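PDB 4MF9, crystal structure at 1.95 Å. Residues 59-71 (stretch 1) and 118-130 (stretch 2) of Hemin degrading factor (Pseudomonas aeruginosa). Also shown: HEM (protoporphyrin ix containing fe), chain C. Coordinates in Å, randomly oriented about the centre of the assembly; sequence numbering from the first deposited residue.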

# COMPACT_ATOMS: atom_id res chain seq x y z
N ALA A 59 17.57 16.14 -4.67
CA ALA A 59 16.27 16.19 -4.00
C ALA A 59 15.97 17.57 -3.41
O ALA A 59 16.88 18.29 -3.01
CB ALA A 59 16.19 15.13 -2.91
N VAL A 60 14.68 17.91 -3.36
CA VAL A 60 14.20 19.13 -2.70
C VAL A 60 13.17 18.71 -1.65
O VAL A 60 12.29 17.89 -1.92
CB VAL A 60 13.55 20.12 -3.71
CG1 VAL A 60 12.92 21.31 -2.97
CG2 VAL A 60 14.56 20.60 -4.75
N ARG A 61 13.28 19.24 -0.44
CA ARG A 61 12.33 18.95 0.60
C ARG A 61 11.12 19.82 0.38
O ARG A 61 11.27 20.96 0.12
CB ARG A 61 12.90 19.07 1.99
CG ARG A 61 11.89 19.32 3.08
CD ARG A 61 11.53 18.07 3.85
NE ARG A 61 12.54 17.77 4.81
CZ ARG A 61 12.40 17.42 6.08
NH1 ARG A 61 11.25 17.35 6.69
NH2 ARG A 61 13.48 17.20 6.76
N LEU A 62 9.93 19.22 0.43
CA LEU A 62 8.70 19.97 0.22
C LEU A 62 7.99 20.15 1.55
O LEU A 62 8.30 19.47 2.53
CB LEU A 62 7.79 19.26 -0.79
CG LEU A 62 8.29 18.97 -2.20
CD1 LEU A 62 7.18 18.32 -3.02
CD2 LEU A 62 8.81 20.24 -2.90
N ARG A 63 7.06 21.06 1.63
CA ARG A 63 6.27 21.16 2.84
C ARG A 63 5.26 20.02 2.92
O ARG A 63 4.72 19.66 1.96
CB ARG A 63 5.56 22.49 2.95
CG ARG A 63 6.42 23.70 2.73
CD ARG A 63 5.65 24.94 3.09
NE ARG A 63 4.36 24.98 2.46
CZ ARG A 63 4.17 25.36 1.21
NH1 ARG A 63 5.19 25.69 0.49
NH2 ARG A 63 3.00 25.35 0.67
N PRO A 64 5.02 19.51 4.13
CA PRO A 64 3.98 18.50 4.32
C PRO A 64 2.59 19.11 4.35
O PRO A 64 1.83 18.88 5.29
CB PRO A 64 4.32 17.92 5.70
CG PRO A 64 5.01 19.03 6.40
CD PRO A 64 5.82 19.73 5.35
N ASP A 65 2.28 19.88 3.31
CA ASP A 65 1.00 20.55 3.17
C ASP A 65 0.14 19.68 2.28
O ASP A 65 0.01 19.95 1.09
CB ASP A 65 1.24 21.92 2.50
CG ASP A 65 0.02 22.84 2.53
OD1 ASP A 65 -1.12 22.36 2.73
OD2 ASP A 65 0.21 24.05 2.33
N TRP A 66 -0.46 18.63 2.84
CA TRP A 66 -1.10 17.61 2.00
C TRP A 66 -2.27 18.17 1.20
O TRP A 66 -2.52 17.76 0.07
CB TRP A 66 -1.53 16.38 2.82
CG TRP A 66 -0.46 15.94 3.77
CD1 TRP A 66 -0.56 15.88 5.13
CD2 TRP A 66 0.89 15.59 3.45
NE1 TRP A 66 0.64 15.48 5.67
CE2 TRP A 66 1.55 15.29 4.66
CE3 TRP A 66 1.61 15.48 2.25
CZ2 TRP A 66 2.88 14.89 4.71
CZ3 TRP A 66 2.93 15.08 2.29
CH2 TRP A 66 3.56 14.79 3.52
N ALA A 67 -2.98 19.13 1.79
CA ALA A 67 -4.14 19.74 1.13
C ALA A 67 -3.78 20.47 -0.16
O ALA A 67 -4.57 20.49 -1.09
CB ALA A 67 -4.86 20.66 2.09
N ALA A 68 -2.60 21.10 -0.21
CA ALA A 68 -2.13 21.70 -1.47
C ALA A 68 -1.40 20.69 -2.37
O ALA A 68 -1.63 20.65 -3.59
CB ALA A 68 -1.24 22.92 -1.19
N LEU A 69 -0.51 19.90 -1.79
CA LEU A 69 0.32 18.96 -2.55
C LEU A 69 -0.49 17.91 -3.31
O LEU A 69 -0.32 17.73 -4.52
CB LEU A 69 1.33 18.29 -1.61
CG LEU A 69 2.44 17.34 -2.08
CD1 LEU A 69 2.00 15.90 -1.94
CD2 LEU A 69 2.90 17.63 -3.51
N LEU A 70 -1.38 17.21 -2.61
CA LEU A 70 -2.14 16.12 -3.23
C LEU A 70 -2.96 16.50 -4.46
O LEU A 70 -2.87 15.83 -5.48
CB LEU A 70 -2.99 15.38 -2.19
CG LEU A 70 -2.20 14.70 -1.07
CD1 LEU A 70 -3.13 14.24 0.05
CD2 LEU A 70 -1.39 13.54 -1.62
N PRO A 71 -3.78 17.57 -4.39
CA PRO A 71 -4.48 17.97 -5.62
C PRO A 71 -3.51 18.39 -6.72
O PRO A 71 -3.75 18.10 -7.89
CB PRO A 71 -5.31 19.19 -5.18
CG PRO A 71 -5.43 19.06 -3.72
CD PRO A 71 -4.16 18.42 -3.25
N ARG A 118 -6.55 5.35 -0.51
CA ARG A 118 -7.06 5.85 0.76
C ARG A 118 -5.86 6.28 1.57
O ARG A 118 -4.98 5.45 1.87
CB ARG A 118 -7.83 4.76 1.52
CG ARG A 118 -8.89 4.04 0.70
CD ARG A 118 -9.96 4.98 0.16
NE ARG A 118 -10.92 4.28 -0.69
CZ ARG A 118 -10.96 4.36 -2.02
NH1 ARG A 118 -10.10 5.15 -2.67
NH2 ARG A 118 -11.87 3.67 -2.71
N LEU A 119 -5.81 7.56 1.91
CA LEU A 119 -4.62 8.15 2.52
C LEU A 119 -4.89 8.53 3.97
O LEU A 119 -5.83 9.27 4.26
CB LEU A 119 -4.17 9.39 1.72
CG LEU A 119 -4.15 9.20 0.20
CD1 LEU A 119 -3.88 10.52 -0.54
CD2 LEU A 119 -3.12 8.14 -0.20
N PHE A 120 -4.08 7.99 4.87
CA PHE A 120 -4.21 8.29 6.30
C PHE A 120 -3.07 9.20 6.72
O PHE A 120 -2.00 8.74 7.14
CB PHE A 120 -4.25 6.99 7.10
CG PHE A 120 -5.26 6.02 6.59
CD1 PHE A 120 -6.60 6.18 6.91
CD2 PHE A 120 -4.89 4.98 5.76
CE1 PHE A 120 -7.54 5.31 6.43
CE2 PHE A 120 -5.82 4.11 5.27
CZ PHE A 120 -7.15 4.27 5.60
N LEU A 121 -3.33 10.49 6.59
CA LEU A 121 -2.30 11.53 6.54
C LEU A 121 -1.63 11.84 7.86
O LEU A 121 -0.60 12.52 7.90
CB LEU A 121 -2.92 12.82 5.98
CG LEU A 121 -3.54 12.68 4.60
CD1 LEU A 121 -4.14 14.00 4.16
CD2 LEU A 121 -2.50 12.19 3.59
N GLY A 122 -2.19 11.34 8.94
CA GLY A 122 -1.71 11.63 10.25
C GLY A 122 -0.32 11.21 10.54
O GLY A 122 0.35 11.86 11.26
N GLY A 123 0.08 10.07 10.02
CA GLY A 123 1.45 9.59 10.19
C GLY A 123 2.41 10.05 9.10
O GLY A 123 3.61 9.74 9.12
N TRP A 124 1.90 10.79 8.11
CA TRP A 124 2.76 11.27 7.04
C TRP A 124 3.67 12.36 7.59
O TRP A 124 3.20 13.34 8.15
CB TRP A 124 1.92 11.84 5.90
CG TRP A 124 1.16 10.81 5.12
CD1 TRP A 124 0.64 9.64 5.59
CD2 TRP A 124 0.85 10.86 3.72
NE1 TRP A 124 0.01 8.96 4.57
CE2 TRP A 124 0.12 9.68 3.41
CE3 TRP A 124 1.09 11.79 2.70
CZ2 TRP A 124 -0.35 9.41 2.13
CZ3 TRP A 124 0.62 11.51 1.42
CH2 TRP A 124 -0.09 10.33 1.15
N ASN A 125 4.98 12.20 7.44
CA ASN A 125 5.91 13.09 8.12
C ASN A 125 6.71 14.03 7.21
O ASN A 125 6.72 15.25 7.40
CB ASN A 125 6.87 12.30 8.99
CG ASN A 125 7.80 13.19 9.78
OD1 ASN A 125 7.35 14.11 10.47
ND2 ASN A 125 9.10 12.95 9.67
N ALA A 126 7.39 13.44 6.24
CA ALA A 126 8.24 14.23 5.36
C ALA A 126 7.99 13.83 3.91
O ALA A 126 7.61 12.68 3.62
CB ALA A 126 9.69 14.04 5.72
N VAL A 127 8.18 14.79 3.02
CA VAL A 127 7.94 14.59 1.59
C VAL A 127 9.03 15.28 0.77
O VAL A 127 9.38 16.44 1.04
CB VAL A 127 6.54 15.10 1.19
CG1 VAL A 127 6.29 16.48 1.78
CG2 VAL A 127 6.38 15.12 -0.31
N PHE A 128 9.58 14.56 -0.21
CA PHE A 128 10.67 15.08 -1.04
C PHE A 128 10.34 14.97 -2.52
O PHE A 128 9.65 14.05 -2.95
CB PHE A 128 11.97 14.32 -0.76
CG PHE A 128 12.42 14.40 0.68
CD1 PHE A 128 11.92 13.52 1.63
CD2 PHE A 128 13.34 15.37 1.07
CE1 PHE A 128 12.33 13.60 2.95
CE2 PHE A 128 13.76 15.45 2.39
CZ PHE A 128 13.25 14.57 3.33
N ALA A 129 10.83 15.93 -3.29
CA ALA A 129 10.73 15.85 -4.74
C ALA A 129 12.13 15.52 -5.22
O ALA A 129 13.07 16.29 -4.97
CB ALA A 129 10.27 17.18 -5.32
N ILE A 130 12.25 14.40 -5.89
CA ILE A 130 13.51 13.92 -6.39
C ILE A 130 13.61 14.11 -7.92
O ILE A 130 12.70 13.81 -8.63
CB ILE A 130 13.70 12.45 -6.00
CG1 ILE A 130 13.64 12.29 -4.48
CG2 ILE A 130 14.98 11.89 -6.53
CD1 ILE A 130 13.91 10.92 -3.98
CHA HEM C . -13.30 -1.79 0.74
CHB HEM C . -15.23 1.15 -2.42
CHC HEM C . -14.12 4.86 0.43
CHD HEM C . -11.22 1.95 2.90
C1A HEM C . -14.00 -1.31 -0.32
C2A HEM C . -14.68 -2.10 -1.30
C3A HEM C . -15.23 -1.27 -2.15
C4A HEM C . -14.86 0.02 -1.76
CMA HEM C . -16.03 -1.67 -3.36
CAA HEM C . -14.83 -3.58 -1.36
CBA HEM C . -16.26 -4.14 -1.56
CGA HEM C . -16.99 -3.94 -0.28
O1A HEM C . -18.14 -3.49 -0.27
O2A HEM C . -16.42 -4.22 0.73
C1B HEM C . -15.08 2.41 -1.85
C2B HEM C . -15.63 3.52 -2.50
C3B HEM C . -15.35 4.59 -1.73
C4B HEM C . -14.59 4.08 -0.57
CMB HEM C . -16.41 3.50 -3.77
CAB HEM C . -15.80 5.97 -2.09
CBB HEM C . -15.20 7.07 -1.77
C1C HEM C . -13.25 4.42 1.36
C2C HEM C . -12.73 5.19 2.38
C3C HEM C . -11.90 4.38 3.10
C4C HEM C . -11.91 3.09 2.51
CMC HEM C . -13.04 6.63 2.65
CAC HEM C . -11.14 4.79 4.26
CBC HEM C . -10.25 3.95 4.69
C1D HEM C . -11.57 0.65 2.53
C2D HEM C . -11.01 -0.59 3.15
C3D HEM C . -11.61 -1.61 2.54
C4D HEM C . -12.52 -1.00 1.56
CMD HEM C . -9.97 -0.75 4.24
CAD HEM C . -11.38 -3.07 2.81
CBD HEM C . -12.54 -3.61 3.65
CGD HEM C . -12.40 -4.93 4.35
O1D HEM C . -13.30 -5.71 4.16
O2D HEM C . -11.48 -5.22 5.10
NA HEM C . -14.11 -0.00 -0.63
NB HEM C . -14.47 2.76 -0.70
NC HEM C . -12.75 3.19 1.47
ND HEM C . -12.45 0.33 1.59
FE HEM C . -13.43 1.49 0.55
O HOH W 1 8.50 17.30 7.20
O HOH W 2 0.69 14.90 8.47

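The apolar centre of this contact is built around Trp 66, in the first turn of the helix, whose broad indole touches several residues of the other stretch. Its ring meets Trp 124 edge to face: the edge of Trp 124 points at the face of Trp 66, with six-membered-ring centroids 5.1 Å apart and planes at 77°, setting the positive rim of one ring against the π cloud of the other. Trp 66 CZ2 lies 3.4 Å from Trp 124 CB, and Trp 66 CH2 lies 3.7 Å from Val 127 CG1. Leu 121 covers part of the same indole face with its CD2. One turn along, Leu 70 extends the packing, its CD1 3.8 Å from Leu 119 CD1 and its CD2 4.2 Å from Trp 124 CZ3; leucine suits the place because its branched apolar end can meet both neighbours.

Beyond this cluster the backbones pair as antiparallel strands. Val 60 and Ala 129 exchange two hydrogen bonds, Val 60 N to Ala 129 O and Ala 129 N to Val 60 O, each 2.8 Å. On the sheet face shared with Val 60 and Val 127, Leu 62 CD1 reaches Ala 129 CB at 4.0 Å, the small alanine leaving room for the longer side chain.

The other face carries Arg 61 opposite Phe 128. Phe 128 CZ lies over one face of the guanidinium, so the flat cation can rest against an aromatic ring while its nitrogens remain free to bond at their edges. Arg 61 NH1 uses this freedom in a weak 2.8 Å bond to water 1, which donates to Asn 125 O at 2.7 Å. Water 2 accepts from Trp 66 NE1 at 2.9 Å and donates to Leu 121 O and Trp 124 O, satisfying the indole's one polar group.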